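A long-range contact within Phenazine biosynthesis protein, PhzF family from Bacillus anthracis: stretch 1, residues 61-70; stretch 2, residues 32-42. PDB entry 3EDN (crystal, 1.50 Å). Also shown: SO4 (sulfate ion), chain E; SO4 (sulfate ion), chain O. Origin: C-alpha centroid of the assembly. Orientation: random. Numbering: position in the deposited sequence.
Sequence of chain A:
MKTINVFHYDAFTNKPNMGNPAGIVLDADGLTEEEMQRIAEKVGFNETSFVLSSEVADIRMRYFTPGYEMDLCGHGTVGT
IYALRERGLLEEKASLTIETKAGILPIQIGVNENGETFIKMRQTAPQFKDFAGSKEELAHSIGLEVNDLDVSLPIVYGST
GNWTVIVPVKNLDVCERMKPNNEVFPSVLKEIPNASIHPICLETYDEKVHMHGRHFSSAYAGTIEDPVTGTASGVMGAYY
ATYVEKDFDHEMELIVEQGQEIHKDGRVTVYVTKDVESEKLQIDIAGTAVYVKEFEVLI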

# COMPACT_ATOMS: atom_id res chain seq x y z
N MSE A 61 -2.66 -9.97 -5.93
CA MSE A 61 -3.79 -9.13 -6.30
C MSE A 61 -4.37 -8.49 -5.06
O MSE A 61 -4.49 -9.14 -4.04
CB MSE A 61 -4.90 -9.97 -6.94
CG MSE A 61 -4.72 -10.26 -8.39
SE MSE A 61 -6.38 -10.96 -9.16
CE MSE A 61 -7.39 -9.43 -9.12
N ARG A 62 -4.74 -7.22 -5.16
CA ARG A 62 -5.54 -6.59 -4.11
C ARG A 62 -6.87 -6.17 -4.72
O ARG A 62 -6.94 -5.82 -5.92
CB ARG A 62 -4.79 -5.42 -3.47
CG ARG A 62 -3.58 -5.88 -2.65
CD ARG A 62 -2.77 -4.71 -2.09
NE ARG A 62 -3.39 -4.13 -0.91
CZ ARG A 62 -2.78 -3.29 -0.07
NH1 ARG A 62 -1.51 -2.93 -0.27
NH2 ARG A 62 -3.45 -2.85 0.99
N TYR A 63 -7.91 -6.20 -3.90
CA TYR A 63 -9.30 -6.00 -4.35
C TYR A 63 -9.92 -4.87 -3.54
O TYR A 63 -9.87 -4.91 -2.31
CB TYR A 63 -10.10 -7.27 -4.07
CG TYR A 63 -9.49 -8.57 -4.58
CD1 TYR A 63 -9.69 -9.00 -5.91
CD2 TYR A 63 -8.78 -9.42 -3.72
CE1 TYR A 63 -9.17 -10.20 -6.35
CE2 TYR A 63 -8.25 -10.62 -4.17
CZ TYR A 63 -8.46 -11.02 -5.47
OH TYR A 63 -7.95 -12.23 -5.93
N PHE A 64 -10.49 -3.87 -4.21
CA PHE A 64 -11.10 -2.75 -3.49
C PHE A 64 -12.49 -2.43 -3.99
O PHE A 64 -12.72 -2.40 -5.19
CB PHE A 64 -10.27 -1.47 -3.66
CG PHE A 64 -8.97 -1.47 -2.95
CD1 PHE A 64 -8.84 -0.82 -1.72
CD2 PHE A 64 -7.85 -2.10 -3.50
CE1 PHE A 64 -7.63 -0.81 -1.04
CE2 PHE A 64 -6.65 -2.08 -2.84
CZ PHE A 64 -6.53 -1.43 -1.60
N THR A 65 -13.43 -2.21 -3.07
CA THR A 65 -14.68 -1.56 -3.41
C THR A 65 -14.41 -0.05 -3.38
O THR A 65 -13.31 0.39 -3.04
CB THR A 65 -15.75 -1.91 -2.38
OG1 THR A 65 -15.39 -1.33 -1.12
CG2 THR A 65 -15.84 -3.40 -2.20
N PRO A 66 -15.39 0.76 -3.80
CA PRO A 66 -15.20 2.21 -3.70
C PRO A 66 -14.85 2.69 -2.30
O PRO A 66 -14.26 3.76 -2.15
CB PRO A 66 -16.56 2.76 -4.14
CG PRO A 66 -17.04 1.74 -5.12
CD PRO A 66 -16.66 0.43 -4.48
N GLY A 67 -15.18 1.90 -1.29
CA GLY A 67 -14.98 2.34 0.11
C GLY A 67 -13.99 1.57 0.98
O GLY A 67 -13.54 2.10 1.99
N TYR A 68 -13.64 0.35 0.61
CA TYR A 68 -12.78 -0.47 1.47
C TYR A 68 -12.08 -1.59 0.69
O TYR A 68 -12.45 -1.90 -0.45
CB TYR A 68 -13.59 -1.04 2.65
CG TYR A 68 -14.72 -1.97 2.25
CD1 TYR A 68 -14.48 -3.32 2.05
CD2 TYR A 68 -16.01 -1.49 2.04
CE1 TYR A 68 -15.49 -4.17 1.66
CE2 TYR A 68 -17.03 -2.34 1.64
CZ TYR A 68 -16.77 -3.68 1.47
OH TYR A 68 -17.76 -4.54 1.07
N GLU A 69 -11.08 -2.20 1.32
CA GLU A 69 -10.35 -3.33 0.73
C GLU A 69 -10.99 -4.65 1.11
O GLU A 69 -11.36 -4.88 2.27
CB GLU A 69 -8.88 -3.33 1.17
CG GLU A 69 -8.04 -4.35 0.39
CD GLU A 69 -6.56 -4.31 0.72
OE1 GLU A 69 -6.15 -3.52 1.60
OE2 GLU A 69 -5.83 -5.08 0.08
N MSE A 70 -11.10 -5.55 0.13
CA MSE A 70 -11.63 -6.90 0.37
C MSE A 70 -10.49 -7.90 0.33
O MSE A 70 -9.57 -7.76 -0.48
CB MSE A 70 -12.63 -7.31 -0.73
CG MSE A 70 -13.45 -6.18 -1.34
SE MSE A 70 -14.81 -6.91 -2.54
CE MSE A 70 -15.77 -7.83 -1.17
S SO4 E . -9.78 12.56 -3.83
O1 SO4 E . -8.97 12.66 -5.05
O2 SO4 E . -10.97 11.75 -4.09
O3 SO4 E . -8.96 11.94 -2.79
O4 SO4 E . -10.19 13.90 -3.45
S SO4 O . -1.90 -2.54 4.28
O1 SO4 O . -0.47 -2.26 4.38
O2 SO4 O . -2.53 -1.66 3.31
O3 SO4 O . -2.09 -3.94 3.90
O4 SO4 O . -2.48 -2.30 5.60
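Stretch 2, residues 32-42: TEEEMQRIAEK

A single glutamine side chain supplies a clear hydrogen bond between the two stretches: Gln37, midway along stretch 2, donates from NE2 to the backbone carbonyl O of Thr65 at 3.0 Å, just where strand 61-64 gives way to a loop. Its CA-to-CB bond points sideways, but with chi1 t and chi2 p the side chain bends so that its amide comes nearer the loop. There NE2 also lies 3.2 Å from Pro66 O, and OE1 approaches Tyr68 CA to 3.1 Å.

Stretch 2 is helical from Glu33 through Lys42, with regular i to i+4 backbone bonds, and Thr32 caps its start by accepting from Glu35 N at OG1 (3.0 Å). The helix runs in the same general direction as the extended strand 61-64, crossing it at -47° with the axes 8.8 Å apart at closest approach. Strand alternation turns Arg62 and Phe64 toward the helix, while Met61 and Tyr63 remain out of reach.

Phe64 has the largest area covered by the other stretch (89 Å²). Backbone N of Gln37 lies over one face of its ring, whose CE2 is 3.6 Å from CB of the selenomethionine Met36; one turn later, Ala40 CB packs 3.6 Å from Phe64 CB. Towards the helix start, Arg62 NH2 comes within 3.6 Å of Glu33 CB. The guanidinium is held by a salt bridge to Glu69, with Arg62 NE 2.8 Å from Glu69 OE2, and Arg62 NH2 also donates to O2 of a sulfate (chain O) at 2.8 Å.

At the other end the backbones draw closest, the CA atoms of Pro66 and Glu41 lying 3.8 Å apart, and Pro66 O is 3.4 Å from Glu41 CB. The CA-to-CB bonds of Arg38 and Lys42 point away from stretch 1, and both side chains bind a second sulfate (chain E).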

# COMPACT_ATOMS: atom_id res chain seq x y z
N THR A 32 0.46 3.29 -4.18
CA THR A 32 0.26 2.99 -2.77
C THR A 32 -1.15 2.46 -2.54
O THR A 32 -2.04 2.64 -3.38
CB THR A 32 0.41 4.24 -1.91
OG1 THR A 32 -0.68 5.14 -2.19
CG2 THR A 32 1.75 4.94 -2.20
N GLU A 33 -1.35 1.85 -1.38
CA GLU A 33 -2.68 1.40 -0.98
C GLU A 33 -3.69 2.54 -0.90
O GLU A 33 -4.88 2.35 -1.15
CB GLU A 33 -2.60 0.61 0.34
CG GLU A 33 -2.25 1.41 1.57
CD GLU A 33 -0.80 1.90 1.61
OE1 GLU A 33 0.07 1.30 0.95
OE2 GLU A 33 -0.55 2.90 2.32
N GLU A 34 -3.24 3.75 -0.55
CA GLU A 34 -4.17 4.87 -0.49
C GLU A 34 -4.60 5.28 -1.89
O GLU A 34 -5.77 5.60 -2.13
CB GLU A 34 -3.53 6.05 0.24
CG GLU A 34 -3.39 5.76 1.73
CD GLU A 34 -2.97 7.00 2.51
OE1 GLU A 34 -3.43 8.10 2.17
OE2 GLU A 34 -2.20 6.84 3.49
N GLU A 35 -3.65 5.26 -2.82
CA GLU A 35 -3.96 5.51 -4.21
C GLU A 35 -4.90 4.45 -4.77
O GLU A 35 -5.83 4.78 -5.51
CB GLU A 35 -2.68 5.57 -5.03
CG GLU A 35 -1.88 6.84 -4.75
CD GLU A 35 -0.54 6.87 -5.46
OE1 GLU A 35 0.12 5.82 -5.56
OE2 GLU A 35 -0.16 7.97 -5.89
N MSE A 36 -4.66 3.19 -4.44
CA MSE A 36 -5.55 2.14 -4.92
C MSE A 36 -6.99 2.37 -4.45
O MSE A 36 -7.94 2.25 -5.23
CB MSE A 36 -5.07 0.77 -4.48
CG MSE A 36 -3.73 0.42 -5.06
SE MSE A 36 -3.16 -1.36 -4.51
CE MSE A 36 -1.24 -1.08 -4.48
N GLN A 37 -7.15 2.71 -3.18
CA GLN A 37 -8.48 2.96 -2.63
C GLN A 37 -9.16 4.15 -3.34
O GLN A 37 -10.35 4.10 -3.69
CB GLN A 37 -8.38 3.18 -1.13
CG GLN A 37 -9.72 3.46 -0.50
CD GLN A 37 -10.63 2.24 -0.54
OE1 GLN A 37 -10.48 1.31 0.27
NE2 GLN A 37 -11.56 2.23 -1.51
N ARG A 38 -8.38 5.20 -3.59
CA ARG A 38 -8.91 6.38 -4.28
C ARG A 38 -9.28 6.07 -5.73
O ARG A 38 -10.28 6.56 -6.24
CB ARG A 38 -7.91 7.54 -4.21
CG ARG A 38 -7.79 8.10 -2.81
CD ARG A 38 -6.65 9.10 -2.69
NE ARG A 38 -6.76 10.21 -3.64
CZ ARG A 38 -5.81 10.56 -4.49
NH1 ARG A 38 -4.64 9.90 -4.49
NH2 ARG A 38 -6.00 11.58 -5.33
N ILE A 39 -8.45 5.27 -6.39
CA ILE A 39 -8.77 4.87 -7.76
C ILE A 39 -10.08 4.08 -7.77
O ILE A 39 -10.95 4.33 -8.60
CB ILE A 39 -7.64 4.04 -8.37
CG1 ILE A 39 -6.43 4.92 -8.71
CG2 ILE A 39 -8.13 3.32 -9.64
CD1 ILE A 39 -5.11 4.15 -8.85
N ALA A 40 -10.22 3.14 -6.85
CA ALA A 40 -11.45 2.36 -6.81
C ALA A 40 -12.67 3.25 -6.55
O ALA A 40 -13.74 3.00 -7.10
CB ALA A 40 -11.35 1.24 -5.77
N GLU A 41 -12.51 4.29 -5.73
CA GLU A 41 -13.61 5.19 -5.45
C GLU A 41 -14.00 5.96 -6.71
O GLU A 41 -15.19 6.08 -7.04
CB GLU A 41 -13.24 6.14 -4.32
CG GLU A 41 -14.42 6.99 -3.87
CD GLU A 41 -14.69 8.18 -4.78
OE1 GLU A 41 -13.73 8.76 -5.32
OE2 GLU A 41 -15.88 8.55 -4.94
N LYS A 42 -13.00 6.47 -7.42
CA LYS A 42 -13.24 7.26 -8.63
C LYS A 42 -13.79 6.42 -9.78
O LYS A 42 -14.64 6.88 -10.54
CB LYS A 42 -11.95 7.93 -9.07
CG LYS A 42 -11.46 8.89 -8.04
CD LYS A 42 -10.20 9.57 -8.48
CE LYS A 42 -9.78 10.58 -7.42
NZ LYS A 42 -10.71 11.73 -7.38